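Local structure of nitroalkane oxidase (Podospora anserina, 3MKH) at residues 51-64 and 118-130. The protein oxidises nitroalkanes to aldehydes or ketones with its FAD cofactor, consuming oxygen and releasing nitrite and hydrogen peroxide. Residues are numbered along the deposited sequence; the frame is centred on the assembly and turned at random.
Sequences YAAAVSAGILKGQI and LAPFLSGEGSPLA
Tyr51 donates its phenol hydrogen to the backbone carbonyl of Pro128, with OH 2.7 Å from O. The C=O...OH angle is 145° and the donor lies somewhat out of the carbonyl plane, while the acceptor sits at the ring's edge, close to the ring plane. With chi1 at -177°, CG lies opposite the backbone N, and the ring extends towards Ser127 and Pro128. Obliquely to that ring lie CB of Ser127 and CD2 of Leu129, the latter 3.6 Å from Tyr51 CZ. One turn on, Val55 presses CG1 against the backbone of Gly124 to Gly126, 3.6 Å from Gly126 O. Beyond the helix end, Leu60 CD2 comes 3.7 Å from Pro128 CG, and Phe121 takes CB of the same proline over one ring face. Ile64 CD1 touches both Phe121 CB and Leu122 CD2, each 3.7 Å away, and Leu118 CG lies a little farther off.

Within the N-terminal domain of the acyl-CoA dehydrogenase family, this joins helix 48-56 and the residues that follow it, to Ile64, to the loop leading into strand 130-133. The helix ends in a Schellman motif at Gly58, whose positive phi accompanies two bonds back into the last turn. On the outer side, waters span the backbones: one donates to Ala52 O and Gly126 O, another to Ser56 O and Gly124 O. Gly124 O also receives the CA-H of Ser56, CA to O being 3.5 Å with 162° at the hydrogen. An ST turn shapes the loop here, Glu125 N donating to Ser123 OG at 3.1 Å.

Farther out, Thr99 of helix 90-109 hydrogen-bonds the Tyr51 hydroxyl, and Trp177 meets the tyrosine ring edge-to-face while its NE1 bonds to Ser127 O. The Leu129 side chain lies about 11 Å from the bound FAD.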
ATOM      1  N   TYR A  51     -22.796  -5.827  32.426  1.00 19.03           N
ATOM      2  CA  TYR A  51     -22.971  -7.117  31.778  1.00 20.59           C
ATOM      3  C   TYR A  51     -24.290  -7.758  32.237  1.00 20.69           C
ATOM      4  O   TYR A  51     -25.050  -8.300  31.423  1.00 19.85           O
ATOM      5  CB  TYR A  51     -21.770  -8.022  32.088  1.00 21.45           C
ATOM      6  CG  TYR A  51     -21.763  -9.383  31.420  1.00 19.07           C
ATOM      7  CD1 TYR A  51     -22.546 -10.426  31.910  1.00 18.68           C
ATOM      8  CD2 TYR A  51     -20.949  -9.637  30.332  1.00 18.39           C
ATOM      9  CE1 TYR A  51     -22.531 -11.675  31.317  1.00 18.12           C
ATOM     10  CE2 TYR A  51     -20.915 -10.895  29.738  1.00 20.15           C
ATOM     11  CZ  TYR A  51     -21.710 -11.911  30.238  1.00 21.04           C
ATOM     12  OH  TYR A  51     -21.680 -13.165  29.664  1.00 20.45           O
ATOM     13  N   ALA A  52     -24.574  -7.693  33.539  1.00 19.49           N
ATOM     14  CA  ALA A  52     -25.833  -8.232  34.056  1.00 22.84           C
ATOM     15  C   ALA A  52     -27.041  -7.520  33.438  1.00 20.88           C
ATOM     16  O   ALA A  52     -28.096  -8.130  33.227  1.00 21.34           O
ATOM     17  CB  ALA A  52     -25.885  -8.125  35.589  1.00 20.92           C
ATOM     18  N   ALA A  53     -26.894  -6.227  33.160  1.00 19.04           N
ATOM     19  CA  ALA A  53     -27.969  -5.467  32.531  1.00 22.44           C
ATOM     20  C   ALA A  53     -28.201  -5.938  31.100  1.00 24.17           C
ATOM     21  O   ALA A  53     -29.348  -5.982  30.640  1.00 22.02           O
ATOM     22  CB  ALA A  53     -27.676  -3.952  32.567  1.00 23.39           C
ATOM     23  N   ALA A  54     -27.115  -6.272  30.394  1.00 20.20           N
ATOM     24  CA  ALA A  54     -27.208  -6.808  29.029  1.00 19.93           C
ATOM     25  C   ALA A  54     -27.870  -8.172  29.041  1.00 20.91           C
ATOM     26  O   ALA A  54     -28.651  -8.520  28.144  1.00 21.37           O
ATOM     27  CB  ALA A  54     -25.815  -6.904  28.389  1.00 23.30           C
ATOM     28  N   VAL A  55     -27.554  -8.954  30.061  1.00 20.42           N
ATOM     29  CA  VAL A  55     -28.170 -10.259  30.219  1.00 18.93           C
ATOM     30  C   VAL A  55     -29.683 -10.100  30.407  1.00 22.94           C
ATOM     31  O   VAL A  55     -30.493 -10.799  29.761  1.00 22.19           O
ATOM     32  CB  VAL A  55     -27.592 -11.030  31.403  1.00 19.26           C
ATOM     33  CG1 VAL A  55     -28.477 -12.264  31.700  1.00 22.23           C
ATOM     34  CG2 VAL A  55     -26.139 -11.456  31.122  1.00 17.83           C
ATOM     35  N   SER A  56     -30.058  -9.171  31.279  1.00 20.47           N
ATOM     36  CA  SER A  56     -31.469  -8.903  31.553  1.00 25.01           C
ATOM     37  C   SER A  56     -32.212  -8.406  30.311  1.00 26.35           C
ATOM     38  O   SER A  56     -33.409  -8.659  30.148  1.00 25.06           O
ATOM     39  CB  SER A  56     -31.617  -7.917  32.710  1.00 24.57           C
ATOM     40  OG  SER A  56     -32.989  -7.670  32.943  1.00 28.63           O
ATOM     41  N   ALA A  57     -31.485  -7.724  29.431  1.00 22.17           N
ATOM     42  CA  ALA A  57     -32.010  -7.268  28.143  1.00 20.72           C
ATOM     43  C   ALA A  57     -32.143  -8.397  27.102  1.00 27.98           C
ATOM     44  O   ALA A  57     -32.624  -8.164  25.991  1.00 25.33           O
ATOM     45  CB  ALA A  57     -31.138  -6.131  27.593  1.00 21.63           C
ATOM     46  N   GLY A  58     -31.719  -9.609  27.463  1.00 23.17           N
ATOM     47  CA  GLY A  58     -31.873 -10.768  26.600  1.00 22.58           C
ATOM     48  C   GLY A  58     -30.687 -11.085  25.690  1.00 25.40           C
ATOM     49  O   GLY A  58     -30.806 -11.930  24.801  1.00 19.90           O
ATOM     50  N   ILE A  59     -29.544 -10.433  25.908  1.00 20.55           N
ATOM     51  CA  ILE A  59     -28.417 -10.557  24.971  1.00 21.53           C
ATOM     52  C   ILE A  59     -27.857 -11.988  24.876  1.00 20.96           C
ATOM     53  O   ILE A  59     -27.499 -12.454  23.796  1.00 21.98           O
ATOM     54  CB  ILE A  59     -27.271  -9.547  25.277  1.00 24.99           C
ATOM     55  CG1 ILE A  59     -27.798  -8.123  25.201  1.00 32.46           C
ATOM     56  CG2 ILE A  59     -26.162  -9.655  24.238  1.00 27.41           C
ATOM     57  CD1 ILE A  59     -28.298  -7.742  23.803  1.00 37.99           C
ATOM     58  N   LEU A  60     -27.781 -12.682  26.002  1.00 21.25           N
ATOM     59  CA  LEU A  60     -27.255 -14.042  25.998  1.00 19.47           C
ATOM     60  C   LEU A  60     -28.228 -15.015  25.309  1.00 23.97           C
ATOM     61  O   LEU A  60     -27.804 -15.922  24.585  1.00 20.10           O
ATOM     62  CB  LEU A  60     -26.922 -14.497  27.422  1.00 21.33           C
ATOM     63  CG  LEU A  60     -25.492 -14.212  27.921  1.00 27.47           C
ATOM     64  CD1 LEU A  60     -24.894 -12.964  27.353  1.00 22.60           C
ATOM     65  CD2 LEU A  60     -25.361 -14.261  29.446  1.00 25.20           C
ATOM     66  N   LYS A  61     -29.526 -14.844  25.536  1.00 23.12           N
ATOM     67  CA  LYS A  61     -30.508 -15.676  24.823  1.00 23.59           C
ATOM     68  C   LYS A  61     -30.303 -15.567  23.314  1.00 24.13           C
ATOM     69  O   LYS A  61     -30.475 -16.538  22.569  1.00 21.25           O
ATOM     70  CB  LYS A  61     -31.939 -15.254  25.177  1.00 22.45           C
ATOM     71  CG  LYS A  61     -32.270 -15.272  26.675  1.00 25.25           C
ATOM     72  CD  LYS A  61     -33.747 -14.914  26.908  1.00 30.85           C
ATOM     73  CE  LYS A  61     -33.926 -14.002  28.119  1.00 35.70           C
ATOM     74  NZ  LYS A  61     -35.361 -13.893  28.549  1.00 33.97           N
ATOM     75  N   GLY A  62     -29.944 -14.366  22.871  1.00 21.28           N
ATOM     76  CA  GLY A  62     -29.702 -14.091  21.468  1.00 22.33           C
ATOM     77  C   GLY A  62     -28.436 -14.712  20.903  1.00 24.12           C
ATOM     78  O   GLY A  62     -28.247 -14.745  19.690  1.00 22.89           O
ATOM     79  N   GLN A  63     -27.577 -15.225  21.777  1.00 18.18           N
ATOM     80  CA  GLN A  63     -26.359 -15.894  21.339  1.00 21.35           C
ATOM     81  C   GLN A  63     -26.560 -17.400  21.235  1.00 23.50           C
ATOM     82  O   GLN A  63     -25.659 -18.118  20.838  1.00 25.89           O
ATOM     83  CB  GLN A  63     -25.212 -15.598  22.320  1.00 21.09           C
ATOM     84  CG  GLN A  63     -24.825 -14.140  22.350  1.00 19.90           C
ATOM     85  CD  GLN A  63     -23.862 -13.814  23.473  1.00 24.14           C
ATOM     86  OE1 GLN A  63     -23.723 -14.574  24.438  1.00 21.86           O
ATOM     87  NE2 GLN A  63     -23.193 -12.676  23.354  1.00 22.95           N
ATOM     88  N   ILE A  64     -27.739 -17.880  21.618  1.00 20.82           N
ATOM     89  CA  ILE A  64     -27.995 -19.321  21.636  1.00 22.02           C
ATOM     90  C   ILE A  64     -28.961 -19.671  20.509  1.00 23.44           C
ATOM     91  O   ILE A  64     -29.941 -18.970  20.263  1.00 21.61           O
ATOM     92  CB  ILE A  64     -28.520 -19.787  23.018  1.00 21.22           C
ATOM     93  CG1 ILE A  64     -27.401 -19.639  24.056  1.00 23.81           C
ATOM     94  CG2 ILE A  64     -28.995 -21.245  22.982  1.00 19.28           C
ATOM     95  CD1 ILE A  64     -27.861 -19.846  25.494  1.00 21.19           C
ATOM     96  N   LEU A 118     -26.377 -25.338  29.297  1.00 28.94           N
ATOM     97  CA  LEU A 118     -26.861 -24.114  28.691  1.00 29.38           C
ATOM     98  C   LEU A 118     -27.858 -23.393  29.588  1.00 29.33           C
ATOM     99  O   LEU A 118     -28.086 -22.196  29.433  1.00 25.78           O
ATOM    100  CB  LEU A 118     -27.536 -24.441  27.362  1.00 27.42           C
ATOM    101  CG  LEU A 118     -27.016 -23.834  26.068  1.00 37.22           C
ATOM    102  CD1 LEU A 118     -25.516 -23.596  26.127  1.00 34.45           C
ATOM    103  CD2 LEU A 118     -27.408 -24.722  24.873  1.00 28.08           C
ATOM    104  N   ALA A 119     -28.456 -24.121  30.525  1.00 26.83           N
ATOM    105  CA  ALA A 119     -29.541 -23.567  31.338  1.00 28.21           C
ATOM    106  C   ALA A 119     -29.261 -22.186  31.956  1.00 24.54           C
ATOM    107  O   ALA A 119     -30.124 -21.295  31.904  1.00 22.96           O
ATOM    108  CB  ALA A 119     -29.968 -24.559  32.415  1.00 28.36           C
ATOM    109  N   PRO A 120     -28.075 -22.005  32.564  1.00 25.70           N
ATOM    110  CA  PRO A 120     -27.794 -20.707  33.196  1.00 28.25           C
ATOM    111  C   PRO A 120     -27.835 -19.534  32.215  1.00 22.12           C
ATOM    112  O   PRO A 120     -28.060 -18.398  32.639  1.00 28.26           O
ATOM    113  CB  PRO A 120     -26.378 -20.891  33.750  1.00 28.24           C
ATOM    114  CG  PRO A 120     -26.266 -22.365  33.988  1.00 30.18           C
ATOM    115  CD  PRO A 120     -27.014 -22.987  32.836  1.00 26.82           C
ATOM    116  N   PHE A 121     -27.609 -19.798  30.931  1.00 20.55           N
ATOM    117  CA  PHE A 121     -27.493 -18.728  29.933  1.00 23.17           C
ATOM    118  C   PHE A 121     -28.832 -18.394  29.303  1.00 24.37           C
ATOM    119  O   PHE A 121     -28.931 -17.496  28.467  1.00 21.34           O
ATOM    120  CB  PHE A 121     -26.498 -19.135  28.838  1.00 19.33           C
ATOM    121  CG  PHE A 121     -25.097 -19.319  29.345  1.00 21.82           C
ATOM    122  CD1 PHE A 121     -24.197 -18.261  29.329  1.00 18.28           C
ATOM    123  CD2 PHE A 121     -24.688 -20.540  29.864  1.00 22.55           C
ATOM    124  CE1 PHE A 121     -22.904 -18.412  29.814  1.00 21.28           C
ATOM    125  CE2 PHE A 121     -23.390 -20.708  30.350  1.00 20.89           C
ATOM    126  CZ  PHE A 121     -22.498 -19.639  30.332  1.00 22.36           C
ATOM    127  N   LEU A 122     -29.860 -19.136  29.702  1.00 25.32           N
ATOM    128  CA  LEU A 122     -31.193 -18.990  29.115  1.00 25.55           C
ATOM    129  C   LEU A 122     -32.210 -18.388  30.096  1.00 28.71           C
ATOM    130  O   LEU A 122     -33.371 -18.168  29.736  1.00 26.66           O
ATOM    131  CB  LEU A 122     -31.691 -20.356  28.608  1.00 22.46           C
ATOM    132  CG  LEU A 122     -30.996 -20.848  27.337  1.00 24.25           C
ATOM    133  CD1 LEU A 122     -31.157 -22.366  27.103  1.00 24.65           C
ATOM    134  CD2 LEU A 122     -31.479 -20.053  26.134  1.00 21.13           C
ATOM    135  N   SER A 123     -31.772 -18.112  31.324  1.00 26.85           N
ATOM    136  CA  SER A 123     -32.665 -17.595  32.360  1.00 25.29           C
ATOM    137  C   SER A 123     -33.034 -16.106  32.222  1.00 27.94           C
ATOM    138  O   SER A 123     -34.032 -15.659  32.779  1.00 26.06           O
ATOM    139  CB  SER A 123     -32.032 -17.804  33.731  1.00 33.36           C
ATOM    140  OG  SER A 123     -30.897 -16.958  33.872  1.00 27.95           O
ATOM    141  N   GLY A 124     -32.229 -15.334  31.500  1.00 25.48           N
ATOM    142  CA  GLY A 124     -32.423 -13.891  31.459  1.00 26.15           C
ATOM    143  C   GLY A 124     -32.000 -13.176  32.738  1.00 28.08           C
ATOM    144  O   GLY A 124     -32.295 -11.994  32.929  1.00 30.96           O
ATOM    145  N   GLU A 125     -31.303 -13.875  33.625  1.00 26.37           N
ATOM    146  CA  GLU A 125     -30.785 -13.217  34.826  1.00 31.38           C
ATOM    147  C   GLU A 125     -29.368 -13.642  35.233  1.00 27.00           C
ATOM    148  O   GLU A 125     -28.768 -14.526  34.623  1.00 27.60           O
ATOM    149  CB  GLU A 125     -31.762 -13.344  36.000  1.00 35.28           C
ATOM    150  CG  GLU A 125     -32.149 -14.756  36.359  1.00 39.40           C
ATOM    151  CD  GLU A 125     -33.355 -14.784  37.292  1.00 52.60           C
ATOM    152  OE1 GLU A 125     -33.353 -15.588  38.253  1.00 62.18           O
ATOM    153  OE2 GLU A 125     -34.298 -13.992  37.068  1.00 48.72           O
ATOM    154  N   GLY A 126     -28.851 -13.003  36.277  1.00 26.86           N
ATOM    155  CA  GLY A 126     -27.471 -13.181  36.678  1.00 27.70           C
ATOM    156  C   GLY A 126     -26.505 -12.635  35.635  1.00 25.76           C
ATOM    157  O   GLY A 126     -26.858 -11.777  34.825  1.00 21.65           O
ATOM    158  N   SER A 127     -25.280 -13.145  35.655  1.00 22.98           N
ATOM    159  CA  SER A 127     -24.252 -12.673  34.749  1.00 20.32           C
ATOM    160  C   SER A 127     -23.294 -13.796  34.398  1.00 23.12           C
ATOM    161  O   SER A 127     -22.090 -13.664  34.604  1.00 25.27           O
ATOM    162  CB  SER A 127     -23.500 -11.502  35.398  1.00 24.20           C
ATOM    163  OG  SER A 127     -23.090 -11.834  36.716  1.00 24.73           O
ATOM    164  N   PRO A 128     -23.823 -14.904  33.837  1.00 23.07           N
ATOM    165  CA  PRO A 128     -22.976 -16.052  33.511  1.00 22.17           C
ATOM    166  C   PRO A 128     -22.010 -15.728  32.366  1.00 21.24           C
ATOM    167  O   PRO A 128     -22.386 -15.031  31.430  1.00 20.38           O
ATOM    168  CB  PRO A 128     -23.981 -17.121  33.066  1.00 25.02           C
ATOM    169  CG  PRO A 128     -25.170 -16.334  32.527  1.00 19.29           C
ATOM    170  CD  PRO A 128     -25.222 -15.088  33.393  1.00 23.47           C
ATOM    171  N   LEU A 129     -20.792 -16.245  32.457  1.00 19.46           N
ATOM    172  CA  LEU A 129     -19.759 -16.041  31.450  1.00 22.20           C
ATOM    173  C   LEU A 129     -19.382 -17.368  30.827  1.00 21.27           C
ATOM    174  O   LEU A 129     -19.290 -18.382  31.528  1.00 20.41           O
ATOM    175  CB  LEU A 129     -18.506 -15.455  32.102  1.00 18.21           C
ATOM    176  CG  LEU A 129     -18.550 -13.999  32.539  1.00 20.21           C
ATOM    177  CD1 LEU A 129     -17.391 -13.732  33.492  1.00 20.61           C
ATOM    178  CD2 LEU A 129     -18.475 -13.104  31.317  1.00 19.91           C
ATOM    179  N   ALA A 130     -19.161 -17.356  29.516  1.00 20.83           N
ATOM    180  CA  ALA A 130     -18.692 -18.527  28.786  1.00 17.67           C
ATOM    181  C   ALA A 130     -17.421 -18.143  28.040  1.00 20.28           C
ATOM    182  O   ALA A 130     -17.197 -16.964  27.755  1.00 17.72           O
ATOM    183  CB  ALA A 130     -19.774 -19.048  27.793  1.00 16.87           C
TER
HETATM  184  O   HOH W   1     -29.020 -10.243  34.752  1.00 23.66           O
HETATM  185  O   HOH W   2     -34.721 -10.654  31.549  1.00 37.48           O
HETATM  186  O   HOH W   3     -33.635  -9.939  34.410  1.00 40.01           O